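Long-range contacts in cytosolic phospholipase A2 delta (Homo sapiens, PDB 5IZ5), which hydrolyses glycerophospholipids at the sn-2 position in a calcium-dependent manner, with a preference for linoleic acid there: residues R31-R36 against V75-F80; L465-N470 against S659-F664; P503-S508 against M516-E521. The protein carries 3 engineered substitutions. One frame throughout, in Å; residues are numbered along the deposited sequence.

In the fold
Following the chain from the N terminus, interaction 1 comes first. It closes a loop of 38 residues between 31-36 and 75-80 and pairs two strands of the N-terminal C2 domain. The chain then runs on to the catalytic region, where interaction 2 opens at strand 463-471. Interaction 3 forms and closes inside that long loop, joining 503-508 to 516-521 across a short hairpin. Interaction 2 closes last, when 659-664, in the loop between strands 649-650 and 672-676, packs against strand 463-471 of the mixed sheet near the active site. Interactions 2 and 3 do not touch; their nearest atoms are about 7 Å apart. Interaction 1 is remote, its centre about 49 Å from that of interaction 2.

Interaction 1: R31-R36 against V75-F80; sequences RVLEAR and VWNEAF
Leu33 O takes two backbone N-H groups from the opposite strand, Trp76 N at 2.9 Å and Asn77 N at 3.0 Å. This fork sits at a break in the antiparallel pairing. Val32 pairs with Glu78 through two backbone bonds, Val32 N to Glu78 O at 2.7 Å and Glu78 N to Val32 O. Beyond the break, Glu34 pairs with Val75 and the register has slipped by one residue. Asn77 and Glu78 both face Val32, a G1 beta bulge, and Asn77 adopts left-handed helical backbone angles.

The strands belong to one sheet of the C2 domain beta sandwich. The side chains of Val32, Trp76 and Phe80 meet Val51 and Leu53 of strand 49-55, in the other sheet. Val32 CG1 lies 3.9 Å from Trp76 CE3, reaching the indole obliquely. Ala35 CB sits at the edge of that ring, 3.9 Å from CZ3 of Trp76.

On the other face, Arg31 CG is anti to its backbone N (chi1 -172°), and the chain bends at chi3 to bring the guanidinium over Ala79. Ala79 CB stands over the centre of that flat group, 3.7 Å from Arg31 CZ. At the edge of the guanidinium, Arg31 NH1 makes a weak hydrogen bond to Asn77 OD1 at 3.3 Å. An alanine in place of Arg31 would probably leave Asn77 OD1 without this donor and uncover the methyl of Ala79. On the same face, Glu34 and Val75 lie side by side, with Glu34 CB 3.8 Å from Val75 CG2.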
ATOM      1  N   ARG B  31       3.598 -20.367  33.110  1.00 75.54           N
ATOM      2  CA  ARG B  31       3.975 -21.714  33.552  1.00 78.26           C
ATOM      3  C   ARG B  31       3.234 -22.773  32.742  1.00 75.84           C
ATOM      4  O   ARG B  31       2.033 -22.980  32.925  1.00 75.22           O
ATOM      5  CB  ARG B  31       3.702 -21.898  35.048  1.00 81.39           C
ATOM      6  CG  ARG B  31       4.250 -23.202  35.620  1.00 84.06           C
ATOM      7  CD  ARG B  31       4.133 -23.264  37.140  1.00 84.86           C
ATOM      8  NE  ARG B  31       5.119 -22.414  37.813  1.00 84.20           N
ATOM      9  CZ  ARG B  31       6.415 -22.702  37.946  1.00 83.49           C
ATOM     10  NH1 ARG B  31       6.923 -23.825  37.443  1.00 84.38           N
ATOM     11  NH2 ARG B  31       7.219 -21.852  38.579  1.00 82.58           N
ATOM     12  N   VAL B  32       3.968 -23.439  31.852  1.00 75.69           N
ATOM     13  CA  VAL B  32       3.422 -24.512  31.020  1.00 77.19           C
ATOM     14  C   VAL B  32       3.401 -25.785  31.861  1.00 77.27           C
ATOM     15  O   VAL B  32       4.450 -26.338  32.182  1.00 77.76           O
ATOM     16  CB  VAL B  32       4.280 -24.726  29.749  1.00 77.30           C
ATOM     17  CG1 VAL B  32       3.725 -25.855  28.886  1.00 77.27           C
ATOM     18  CG2 VAL B  32       4.359 -23.439  28.941  1.00 77.11           C
ATOM     19  N   LEU B  33       2.207 -26.243  32.224  1.00 78.85           N
ATOM     20  CA  LEU B  33       2.069 -27.378  33.135  1.00 80.32           C
ATOM     21  C   LEU B  33       2.090 -28.716  32.399  1.00 81.38           C
ATOM     22  O   LEU B  33       3.059 -29.474  32.501  1.00 79.66           O
ATOM     23  CB  LEU B  33       0.780 -27.247  33.956  1.00 80.18           C
ATOM     24  CG  LEU B  33       0.702 -26.035  34.885  1.00 79.56           C
ATOM     25  CD1 LEU B  33      -0.713 -25.873  35.419  1.00 79.64           C
ATOM     26  CD2 LEU B  33       1.701 -26.172  36.024  1.00 79.08           C
ATOM     27  N   GLU B  34       1.025 -28.995  31.655  1.00 83.60           N
ATOM     28  CA  GLU B  34       0.849 -30.292  31.014  1.00 85.68           C
ATOM     29  C   GLU B  34      -0.175 -30.213  29.897  1.00 85.84           C
ATOM     30  O   GLU B  34      -0.919 -29.234  29.794  1.00 85.79           O
ATOM     31  CB  GLU B  34       0.391 -31.331  32.041  1.00 86.70           C
ATOM     32  CG  GLU B  34      -0.987 -31.060  32.632  1.00 87.82           C
ATOM     33  CD  GLU B  34      -1.433 -32.145  33.591  1.00 88.90           C
ATOM     34  OE1 GLU B  34      -0.737 -32.371  34.600  1.00 88.78           O
ATOM     35  OE2 GLU B  34      -2.489 -32.765  33.344  1.00 88.84           O
ATOM     36  N   ALA B  35      -0.208 -31.256  29.072  1.00 88.12           N
ATOM     37  CA  ALA B  35      -1.215 -31.395  28.031  1.00 90.48           C
ATOM     38  C   ALA B  35      -1.799 -32.805  28.058  1.00 93.76           C
ATOM     39  O   ALA B  35      -1.188 -33.726  28.606  1.00 93.71           O
ATOM     40  CB  ALA B  35      -0.617 -31.092  26.666  1.00 89.71           C
ATOM     41  N   ARG B  36      -2.983 -32.963  27.470  1.00 97.62           N
ATOM     42  CA  ARG B  36      -3.683 -34.248  27.457  1.00100.00           C
ATOM     43  C   ARG B  36      -4.301 -34.552  26.096  1.00100.46           C
ATOM     44  O   ARG B  36      -4.718 -33.643  25.375  1.00101.37           O
ATOM     45  CB  ARG B  36      -4.795 -34.252  28.507  1.00102.14           C
ATOM     46  CG  ARG B  36      -4.320 -34.197  29.949  1.00103.86           C
ATOM     47  CD  ARG B  36      -5.496 -34.038  30.901  1.00105.12           C
ATOM     48  NE  ARG B  36      -6.169 -32.750  30.716  1.00106.82           N
ATOM     49  CZ  ARG B  36      -5.847 -31.616  31.339  1.00107.42           C
ATOM     50  NH1 ARG B  36      -4.850 -31.575  32.218  1.00106.12           N
ATOM     51  NH2 ARG B  36      -6.535 -30.507  31.082  1.00108.36           N
ATOM     52  N   VAL B  75       3.809 -33.894  30.839  1.00 88.74           N
ATOM     53  CA  VAL B  75       3.849 -32.981  31.980  1.00 86.73           C
ATOM     54  C   VAL B  75       5.225 -32.321  32.004  1.00 86.60           C
ATOM     55  O   VAL B  75       6.215 -32.963  32.354  1.00 85.61           O
ATOM     56  CB  VAL B  75       3.616 -33.723  33.313  1.00 86.35           C
ATOM     57  CG1 VAL B  75       3.699 -32.761  34.496  1.00 85.12           C
ATOM     58  CG2 VAL B  75       2.270 -34.434  33.298  1.00 86.63           C
ATOM     59  N   TRP B  76       5.284 -31.047  31.616  1.00 85.40           N
ATOM     60  CA  TRP B  76       6.549 -30.312  31.552  1.00 81.84           C
ATOM     61  C   TRP B  76       6.841 -29.549  32.842  1.00 80.91           C
ATOM     62  O   TRP B  76       7.956 -29.599  33.365  1.00 76.46           O
ATOM     63  CB  TRP B  76       6.528 -29.308  30.399  1.00 79.24           C
ATOM     64  CG  TRP B  76       6.457 -29.901  29.028  1.00 78.02           C
ATOM     65  CD1 TRP B  76       7.495 -30.398  28.291  1.00 77.12           C
ATOM     66  CD2 TRP B  76       5.290 -30.019  28.207  1.00 76.35           C
ATOM     67  NE1 TRP B  76       7.044 -30.834  27.066  1.00 76.96           N
ATOM     68  CE2 TRP B  76       5.694 -30.613  26.989  1.00 77.02           C
ATOM     69  CE3 TRP B  76       3.941 -29.690  28.385  1.00 76.10           C
ATOM     70  CZ2 TRP B  76       4.795 -30.883  25.955  1.00 77.85           C
ATOM     71  CZ3 TRP B  76       3.046 -29.960  27.356  1.00 75.70           C
ATOM     72  CH2 TRP B  76       3.479 -30.546  26.154  1.00 76.69           C
ATOM     73  N   ASN B  77       5.837 -28.821  33.326  1.00 83.20           N
ATOM     74  CA  ASN B  77       5.986 -27.923  34.473  1.00 83.81           C
ATOM     75  C   ASN B  77       7.207 -26.997  34.349  1.00 83.29           C
ATOM     76  O   ASN B  77       8.089 -26.991  35.208  1.00 84.33           O
ATOM     77  CB  ASN B  77       6.046 -28.723  35.780  1.00 85.58           C
ATOM     78  CG  ASN B  77       6.004 -27.833  37.012  1.00 89.03           C
ATOM     79  OD1 ASN B  77       5.435 -26.739  36.985  1.00 89.94           O
ATOM     80  ND2 ASN B  77       6.613 -28.296  38.099  1.00 91.45           N
ATOM     81  N   GLU B  78       7.256 -26.230  33.262  1.00 80.49           N
ATOM     82  CA  GLU B  78       8.312 -25.243  33.051  1.00 78.78           C
ATOM     83  C   GLU B  78       7.710 -23.845  32.983  1.00 77.56           C
ATOM     84  O   GLU B  78       6.630 -23.651  32.414  1.00 75.91           O
ATOM     85  CB  GLU B  78       9.085 -25.539  31.764  1.00 78.40           C
ATOM     86  CG  GLU B  78       9.944 -26.788  31.831  1.00 78.73           C
ATOM     87  CD  GLU B  78      10.646 -27.075  30.518  1.00 79.57           C
ATOM     88  OE1 GLU B  78      11.383 -26.192  30.032  1.00 77.51           O
ATOM     89  OE2 GLU B  78      10.466 -28.185  29.974  1.00 80.33           O
ATOM     90  N   ALA B  79       8.424 -22.877  33.556  1.00 74.53           N
ATOM     91  CA  ALA B  79       7.974 -21.490  33.601  1.00 73.00           C
ATOM     92  C   ALA B  79       8.902 -20.596  32.792  1.00 71.84           C
ATOM     93  O   ALA B  79      10.111 -20.817  32.754  1.00 71.34           O
ATOM     94  CB  ALA B  79       7.908 -21.007  35.037  1.00 71.75           C
ATOM     95  N   PHE B  80       8.317 -19.589  32.147  1.00 72.44           N
ATOM     96  CA  PHE B  80       9.063 -18.631  31.333  1.00 71.73           C
ATOM     97  C   PHE B  80       8.573 -17.210  31.636  1.00 72.22           C
ATOM     98  O   PHE B  80       7.424 -17.013  32.043  1.00 69.71           O
ATOM     99  CB  PHE B  80       8.890 -18.962  29.847  1.00 71.42           C
ATOM    100  CG  PHE B  80       9.253 -20.382  29.486  1.00 69.83           C
ATOM    101  CD1 PHE B  80      10.534 -20.700  29.056  1.00 69.04           C
ATOM    102  CD2 PHE B  80       8.308 -21.400  29.564  1.00 70.38           C
ATOM    103  CE1 PHE B  80      10.870 -22.003  28.716  1.00 69.38           C
ATOM    104  CE2 PHE B  80       8.639 -22.707  29.228  1.00 70.91           C
ATOM    105  CZ  PHE B  80       9.922 -23.006  28.801  1.00 70.24           C
TER

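Interaction 2: L465-N470 against S659-F664; sequences LYLSLN and SSPSMF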
ATOM      1  N   LEU B 465      -3.478  12.481  -5.887  1.00 37.69           N
ATOM      2  CA  LEU B 465      -3.566  11.340  -4.981  1.00 36.19           C
ATOM      3  C   LEU B 465      -3.732  10.050  -5.788  1.00 37.90           C
ATOM      4  O   LEU B 465      -4.720   9.875  -6.509  1.00 37.83           O
ATOM      5  CB  LEU B 465      -4.739  11.532  -4.021  1.00 36.88           C
ATOM      6  CG  LEU B 465      -4.587  12.739  -3.077  1.00 36.79           C
ATOM      7  CD1 LEU B 465      -5.929  13.223  -2.551  1.00 36.69           C
ATOM      8  CD2 LEU B 465      -3.647  12.414  -1.924  1.00 36.01           C
ATOM      9  N   TYR B 466      -2.754   9.158  -5.679  1.00 36.77           N
ATOM     10  CA  TYR B 466      -2.753   7.907  -6.422  1.00 35.73           C
ATOM     11  C   TYR B 466      -3.007   6.772  -5.430  1.00 37.43           C
ATOM     12  O   TYR B 466      -2.403   6.747  -4.347  1.00 37.73           O
ATOM     13  CB  TYR B 466      -1.406   7.683  -7.110  1.00 35.74           C
ATOM     14  CG  TYR B 466      -0.818   8.856  -7.894  1.00 35.44           C
ATOM     15  CD1 TYR B 466      -0.842   8.871  -9.287  1.00 35.21           C
ATOM     16  CD2 TYR B 466      -0.187   9.915  -7.244  1.00 36.13           C
ATOM     17  CE1 TYR B 466      -0.282   9.913 -10.015  1.00 36.78           C
ATOM     18  CE2 TYR B 466       0.374  10.970  -7.965  1.00 36.84           C
ATOM     19  CZ  TYR B 466       0.328  10.963  -9.349  1.00 36.50           C
ATOM     20  OH  TYR B 466       0.889  11.992 -10.084  1.00 35.55           O
ATOM     21  N   LEU B 467      -3.884   5.831  -5.789  1.00 37.95           N
ATOM     22  CA  LEU B 467      -4.272   4.759  -4.848  1.00 40.28           C
ATOM     23  C   LEU B 467      -3.866   3.355  -5.290  1.00 38.11           C
ATOM     24  O   LEU B 467      -3.821   3.039  -6.486  1.00 35.91           O
ATOM     25  CB  LEU B 467      -5.783   4.764  -4.590  1.00 43.45           C
ATOM     26  CG  LEU B 467      -6.419   5.307  -3.302  1.00 46.20           C
ATOM     27  CD1 LEU B 467      -5.475   6.034  -2.363  1.00 49.22           C
ATOM     28  CD2 LEU B 467      -7.597   6.196  -3.662  1.00 47.86           C
ATOM     29  N   SER B 468      -3.567   2.528  -4.289  1.00 38.06           N
ATOM     30  CA  SER B 468      -3.374   1.101  -4.466  1.00 39.04           C
ATOM     31  C   SER B 468      -3.876   0.346  -3.241  1.00 38.92           C
ATOM     32  O   SER B 468      -4.083   0.931  -2.190  1.00 40.37           O
ATOM     33  CB  SER B 468      -1.893   0.810  -4.647  1.00 40.17           C
ATOM     34  OG  SER B 468      -1.218   1.029  -3.426  1.00 41.73           O
ATOM     35  N   LEU B 469      -4.046  -0.963  -3.378  1.00 39.93           N
ATOM     36  CA  LEU B 469      -4.468  -1.834  -2.276  1.00 40.47           C
ATOM     37  C   LEU B 469      -3.326  -2.729  -1.845  1.00 38.90           C
ATOM     38  O   LEU B 469      -2.674  -3.326  -2.697  1.00 38.53           O
ATOM     39  CB  LEU B 469      -5.635  -2.726  -2.725  1.00 42.71           C
ATOM     40  CG  LEU B 469      -7.018  -2.062  -2.893  1.00 44.47           C
ATOM     41  CD1 LEU B 469      -8.031  -3.009  -3.524  1.00 46.12           C
ATOM     42  CD2 LEU B 469      -7.536  -1.548  -1.556  1.00 43.97           C
ATOM     43  N   ASN B 470      -3.086  -2.815  -0.536  1.00 37.35           N
ATOM     44  CA  ASN B 470      -2.201  -3.829   0.020  1.00 37.98           C
ATOM     45  C   ASN B 470      -2.996  -5.084   0.327  1.00 39.66           C
ATOM     46  O   ASN B 470      -4.031  -5.036   0.989  1.00 38.18           O
ATOM     47  CB  ASN B 470      -1.507  -3.372   1.301  1.00 36.18           C
ATOM     48  CG  ASN B 470      -0.489  -4.391   1.795  1.00 33.93           C
ATOM     49  OD1 ASN B 470       0.388  -4.806   1.047  1.00 32.74           O
ATOM     50  ND2 ASN B 470      -0.606  -4.799   3.052  1.00 34.14           N
ATOM     51  N   SER B 659     -11.400   5.804  -6.970  1.00 45.96           N
ATOM     52  CA  SER B 659     -10.303   6.471  -6.270  1.00 44.66           C
ATOM     53  C   SER B 659     -10.819   7.255  -5.060  1.00 44.95           C
ATOM     54  O   SER B 659     -10.103   8.079  -4.502  1.00 47.04           O
ATOM     55  CB  SER B 659      -9.524   7.376  -7.235  1.00 43.35           C
ATOM     56  OG  SER B 659     -10.318   8.427  -7.731  1.00 41.35           O
ATOM     57  N   SER B 660     -12.040   6.945  -4.627  1.00 43.93           N
ATOM     58  CA  SER B 660     -12.743   7.713  -3.597  1.00 43.43           C
ATOM     59  C   SER B 660     -12.171   7.686  -2.173  1.00 42.85           C
ATOM     60  O   SER B 660     -12.319   8.663  -1.441  1.00 42.36           O
ATOM     61  CB  SER B 660     -14.215   7.285  -3.548  1.00 44.99           C
ATOM     62  OG  SER B 660     -14.343   5.918  -3.206  1.00 44.20           O
ATOM     63  N   PRO B 661     -11.521   6.584  -1.765  1.00 42.26           N
ATOM     64  CA  PRO B 661     -11.000   6.555  -0.387  1.00 42.81           C
ATOM     65  C   PRO B 661     -10.117   7.754   0.004  1.00 43.01           C
ATOM     66  O   PRO B 661     -10.157   8.209   1.150  1.00 41.43           O
ATOM     67  CB  PRO B 661     -10.192   5.256  -0.348  1.00 42.97           C
ATOM     68  CG  PRO B 661     -10.846   4.400  -1.369  1.00 42.57           C
ATOM     69  CD  PRO B 661     -11.251   5.322  -2.479  1.00 42.62           C
ATOM     70  N   SER B 662      -9.340   8.261  -0.943  1.00 45.36           N
ATOM     71  CA  SER B 662      -8.506   9.442  -0.706  1.00 49.96           C
ATOM     72  C   SER B 662      -9.340  10.707  -0.458  1.00 53.18           C
ATOM     73  O   SER B 662      -8.876  11.627   0.226  1.00 54.47           O
ATOM     74  CB  SER B 662      -7.547   9.656  -1.886  1.00 50.77           C
ATOM     75  OG  SER B 662      -6.390   8.835  -1.741  1.00 51.24           O
ATOM     76  N   MET B 663     -10.554  10.751  -1.014  1.00 54.60           N
ATOM     77  CA  MET B 663     -11.484  11.856  -0.763  1.00 53.72           C
ATOM     78  C   MET B 663     -12.073  11.834   0.653  1.00 53.64           C
ATOM     79  O   MET B 663     -12.692  12.810   1.056  1.00 54.17           O
ATOM     80  CB  MET B 663     -12.612  11.878  -1.809  1.00 53.42           C
ATOM     81  CG  MET B 663     -12.148  12.118  -3.245  1.00 54.02           C
ATOM     82  SD  MET B 663     -11.199  13.643  -3.414  1.00 56.11           S
ATOM     83  CE  MET B 663     -10.766  13.648  -5.151  1.00 54.68           C
ATOM     84  N   PHE B 664     -11.862  10.752   1.411  1.00 53.14           N
ATOM     85  CA  PHE B 664     -12.394  10.642   2.780  1.00 53.66           C
ATOM     86  C   PHE B 664     -11.361  10.463   3.886  1.00 52.19           C
ATOM     87  O   PHE B 664     -11.712  10.123   5.014  1.00 52.13           O
ATOM     88  CB  PHE B 664     -13.422   9.511   2.844  1.00 56.12           C
ATOM     89  CG  PHE B 664     -14.605   9.759   1.979  1.00 59.42           C
ATOM     90  CD1 PHE B 664     -15.630  10.567   2.429  1.00 63.32           C
ATOM     91  CD2 PHE B 664     -14.676   9.231   0.699  1.00 61.45           C
ATOM     92  CE1 PHE B 664     -16.721  10.823   1.627  1.00 64.01           C
ATOM     93  CE2 PHE B 664     -15.764   9.483  -0.110  1.00 62.71           C
ATOM     94  CZ  PHE B 664     -16.789  10.285   0.358  1.00 64.20           C
TER
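Leu467 carries the apolar part of this contact, pushing its two methyls into the turn 659-664. Its CD2 lies 3.9 Å from Pro661 CD. Leu465, two residues earlier on the same side of the strand, sets its CB and CD1 alongside Ser662 CB, with CD1 at 4.0 Å.

A second group of contacts brings carbon against oxygen. Leu467 CD2 approaches the carbonyl Ser659 O at 3.2 Å. Leu467 CD1 is modelled 3.0 Å from Ser662 OG, an approach that is doubtful. The torsions of Leu467 lie far from staggered values (chi1 -104°, chi2 9°), so the exact placing of these methyls is uncertain.

The hydrogen bonds lie within the turn or lead to third parties. Met663 N bonds to Ser660 O at 2.8 Å and Phe664 N to Pro661 O, which curls the backbone into a helix-like turn. Ser662 OG bonds to Glu486 on the adjacent strand 482-487. Ser659 OG bonds to Ala331 O and Ser362 OG, on strands 327-331 and 360-363 of the central sheet of this patatin-related catalytic domain. The nucleophile Ser365 is near, its side chain about 9 Å from that of Ser659.

The two segments are therefore held together by packing of the leucine side chains, while the buried hydroxyls of Ser659 and Ser662 bond to neighbouring strands and not to segment 465-470.

Interaction 3: P503-S508 against M516-E521; sequences PELFGS and MRRIPE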
ATOM      1  N   PRO B 503       7.481  10.062  -0.162  1.00 34.89           N
ATOM      2  CA  PRO B 503       7.552   9.159  -1.301  1.00 35.56           C
ATOM      3  C   PRO B 503       8.970   8.717  -1.633  1.00 36.94           C
ATOM      4  O   PRO B 503       9.157   7.594  -2.099  1.00 34.71           O
ATOM      5  CB  PRO B 503       6.963   9.990  -2.446  1.00 35.49           C
ATOM      6  CG  PRO B 503       7.096  11.407  -2.003  1.00 34.47           C
ATOM      7  CD  PRO B 503       6.888  11.359  -0.526  1.00 34.54           C
ATOM      8  N   GLU B 504       9.958   9.587  -1.386  1.00 38.98           N
ATOM      9  CA  GLU B 504      11.366   9.258  -1.643  1.00 37.87           C
ATOM     10  C   GLU B 504      11.849   8.088  -0.788  1.00 37.42           C
ATOM     11  O   GLU B 504      12.779   7.399  -1.173  1.00 40.16           O
ATOM     12  CB  GLU B 504      12.293  10.485  -1.493  1.00 40.33           C
ATOM     13  CG  GLU B 504      12.232  11.209  -0.159  1.00 40.24           C
ATOM     14  CD  GLU B 504      11.267  12.378  -0.184  1.00 42.11           C
ATOM     15  OE1 GLU B 504      10.077  12.214  -0.570  1.00 40.42           O
ATOM     16  OE2 GLU B 504      11.719  13.471   0.196  1.00 44.84           O
ATOM     17  N   LEU B 505      11.191   7.830   0.336  1.00 35.16           N
ATOM     18  CA  LEU B 505      11.549   6.705   1.193  1.00 37.33           C
ATOM     19  C   LEU B 505      10.702   5.440   0.989  1.00 37.90           C
ATOM     20  O   LEU B 505      10.992   4.407   1.590  1.00 38.45           O
ATOM     21  CB  LEU B 505      11.485   7.142   2.659  1.00 37.10           C
ATOM     22  CG  LEU B 505      12.478   8.231   3.077  1.00 38.20           C
ATOM     23  CD1 LEU B 505      12.381   8.451   4.575  1.00 38.16           C
ATOM     24  CD2 LEU B 505      13.912   7.877   2.693  1.00 38.45           C
ATOM     25  N   PHE B 506       9.668   5.509   0.152  1.00 38.40           N
ATOM     26  CA  PHE B 506       8.840   4.336  -0.124  1.00 38.63           C
ATOM     27  C   PHE B 506       9.638   3.318  -0.926  1.00 36.71           C
ATOM     28  O   PHE B 506      10.147   3.624  -2.006  1.00 36.03           O
ATOM     29  CB  PHE B 506       7.563   4.692  -0.887  1.00 40.09           C
ATOM     30  CG  PHE B 506       6.825   3.489  -1.375  1.00 41.62           C
ATOM     31  CD1 PHE B 506       6.058   2.736  -0.500  1.00 43.49           C
ATOM     32  CD2 PHE B 506       6.939   3.080  -2.693  1.00 43.19           C
ATOM     33  CE1 PHE B 506       5.395   1.605  -0.933  1.00 44.08           C
ATOM     34  CE2 PHE B 506       6.279   1.954  -3.134  1.00 44.95           C
ATOM     35  CZ  PHE B 506       5.510   1.217  -2.255  1.00 43.95           C
ATOM     36  N   GLY B 507       9.724   2.105  -0.393  1.00 35.72           N
ATOM     37  CA  GLY B 507      10.574   1.072  -0.963  1.00 36.67           C
ATOM     38  C   GLY B 507      11.862   0.867  -0.180  1.00 37.61           C
ATOM     39  O   GLY B 507      12.610  -0.068  -0.460  1.00 36.65           O
ATOM     40  N   SER B 508      12.130   1.736   0.793  1.00 36.27           N
ATOM     41  CA  SER B 508      13.288   1.561   1.673  1.00 35.65           C
ATOM     42  C   SER B 508      12.932   0.605   2.790  1.00 35.32           C
ATOM     43  O   SER B 508      11.764   0.282   2.992  1.00 35.66           O
ATOM     44  CB  SER B 508      13.771   2.903   2.239  1.00 34.22           C
ATOM     45  OG  SER B 508      14.355   3.699   1.220  1.00 32.46           O
ATOM     46  N   MET B 516      16.153   1.835   8.109  1.00 42.09           N
ATOM     47  CA  MET B 516      17.246   0.874   8.289  1.00 42.44           C
ATOM     48  C   MET B 516      18.176   0.849   7.080  1.00 42.48           C
ATOM     49  O   MET B 516      19.392   0.756   7.231  1.00 41.16           O
ATOM     50  CB  MET B 516      16.690  -0.534   8.528  1.00 43.79           C
ATOM     51  CG  MET B 516      15.921  -0.695   9.830  1.00 45.88           C
ATOM     52  SD  MET B 516      16.990  -0.545  11.302  1.00 47.44           S
ATOM     53  CE  MET B 516      16.755   1.163  11.775  1.00 46.94           C
ATOM     54  N   ARG B 517      17.608   0.920   5.880  1.00 42.94           N
ATOM     55  CA  ARG B 517      18.415   0.977   4.660  1.00 45.14           C
ATOM     56  C   ARG B 517      17.699   1.757   3.569  1.00 44.43           C
ATOM     57  O   ARG B 517      16.625   1.365   3.112  1.00 42.68           O
ATOM     58  CB  ARG B 517      18.751  -0.428   4.152  1.00 47.24           C
ATOM     59  CG  ARG B 517      19.744  -0.422   3.004  1.00 50.86           C
ATOM     60  CD  ARG B 517      20.368  -1.788   2.791  1.00 55.70           C
ATOM     61  NE  ARG B 517      19.467  -2.706   2.094  1.00 59.26           N
ATOM     62  CZ  ARG B 517      19.422  -2.901   0.774  1.00 62.55           C
ATOM     63  NH1 ARG B 517      20.228  -2.232  -0.051  1.00 63.03           N
ATOM     64  NH2 ARG B 517      18.552  -3.774   0.269  1.00 63.55           N
ATOM     65  N   ARG B 518      18.316   2.857   3.159  1.00 44.21           N
ATOM     66  CA  ARG B 518      17.771   3.723   2.135  1.00 47.06           C
ATOM     67  C   ARG B 518      17.983   3.115   0.752  1.00 45.19           C
ATOM     68  O   ARG B 518      19.108   2.832   0.364  1.00 44.08           O
ATOM     69  CB  ARG B 518      18.436   5.093   2.211  1.00 50.42           C
ATOM     70  CG  ARG B 518      17.842   6.127   1.274  1.00 56.67           C
ATOM     71  CD  ARG B 518      17.952   7.523   1.860  1.00 63.04           C
ATOM     72  NE  ARG B 518      17.274   8.511   1.022  1.00 69.56           N
ATOM     73  CZ  ARG B 518      16.920   9.735   1.418  1.00 73.42           C
ATOM     74  NH1 ARG B 518      17.168  10.151   2.659  1.00 74.78           N
ATOM     75  NH2 ARG B 518      16.305  10.547   0.562  1.00 73.57           N
ATOM     76  N   ILE B 519      16.886   2.912   0.028  1.00 43.81           N
ATOM     77  CA  ILE B 519      16.921   2.441  -1.351  1.00 44.62           C
ATOM     78  C   ILE B 519      16.564   3.639  -2.223  1.00 42.72           C
ATOM     79  O   ILE B 519      15.637   4.370  -1.896  1.00 43.70           O
ATOM     80  CB  ILE B 519      15.894   1.309  -1.586  1.00 46.28           C
ATOM     81  CG1 ILE B 519      16.073   0.181  -0.563  1.00 48.15           C
ATOM     82  CG2 ILE B 519      15.997   0.756  -3.003  1.00 47.95           C
ATOM     83  CD1 ILE B 519      17.400  -0.534  -0.633  1.00 49.80           C
ATOM     84  N   PRO B 520      17.286   3.852  -3.334  1.00 40.91           N
ATOM     85  CA  PRO B 520      16.956   5.010  -4.176  1.00 40.26           C
ATOM     86  C   PRO B 520      15.496   5.020  -4.650  1.00 39.90           C
ATOM     87  O   PRO B 520      14.962   3.973  -5.019  1.00 38.29           O
ATOM     88  CB  PRO B 520      17.895   4.856  -5.376  1.00 39.69           C
ATOM     89  CG  PRO B 520      19.023   4.016  -4.882  1.00 40.54           C
ATOM     90  CD  PRO B 520      18.441   3.095  -3.853  1.00 40.61           C
ATOM     91  N   GLU B 521      14.863   6.192  -4.621  1.00 38.86           N
ATOM     92  CA  GLU B 521      13.493   6.340  -5.108  1.00 38.09           C
ATOM     93  C   GLU B 521      13.439   5.926  -6.569  1.00 36.34           C
ATOM     94  O   GLU B 521      14.272   6.348  -7.357  1.00 35.13           O
ATOM     95  CB  GLU B 521      13.007   7.786  -4.970  1.00 39.15           C
ATOM     96  CG  GLU B 521      11.544   7.983  -5.362  1.00 39.65           C
ATOM     97  CD  GLU B 521      11.070   9.424  -5.254  1.00 41.41           C
ATOM     98  OE1 GLU B 521      11.889  10.311  -4.939  1.00 41.40           O
ATOM     99  OE2 GLU B 521       9.867   9.672  -5.491  1.00 41.61           O
TER
HETATM  100  O   HOH W   1       8.435   7.434  -5.251  1.00 42.65           O
HETATM  101  O   HOH W   2      13.082   4.578  -1.107  1.00 39.91           O
HETATM  102  O   HOH W   3      12.920   2.854  -3.299  1.00 40.57           O
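Glu504 and Glu521 bring their backbones to 5.0 Å between CA atoms, and the CA atoms of Ser508 and Ile519 come to 4.8 Å. Segment 503-508 leads into the beta hairpin formed by strands 509-511 and 514-517, while 516-521 begins on its second strand and continues beyond it. Residues 503-505 make a 3-10 turn, followed by a type II beta turn from Leu505 to Ser508. Gly507 fills the third position of that turn with a positive phi of 103°, where a CB would press on the preceding carbonyl. The second segment runs past these turns.

Ser508 OG accepts Ile519 N at 2.9 Å in a nearly straight bond (172°). A water lies 2.8 Å from Ser508 OG. It is within bonding distance of Glu504 O and Ile519 O and can bridge the two backbones.

Leu505 CD2 stands over the centre of one face of the Arg518 guanidinium, 3.8 Å from CZ. The two side chains cross at about a right angle. Glu521 CG is anti to the backbone N (chi1 -176°), and the extended chain lays the carboxylate along Glu504, with OE1 3.5 Å from Glu504 CB. The hydrogen bond of Glu521 OE1 goes to Ser450, while Glu504 turns its own carboxylate to a salt bridge with Arg453. At the far end, a second water donates to Glu521 OE2 at 2.7 Å and to Pro503 O at 3.2 Å.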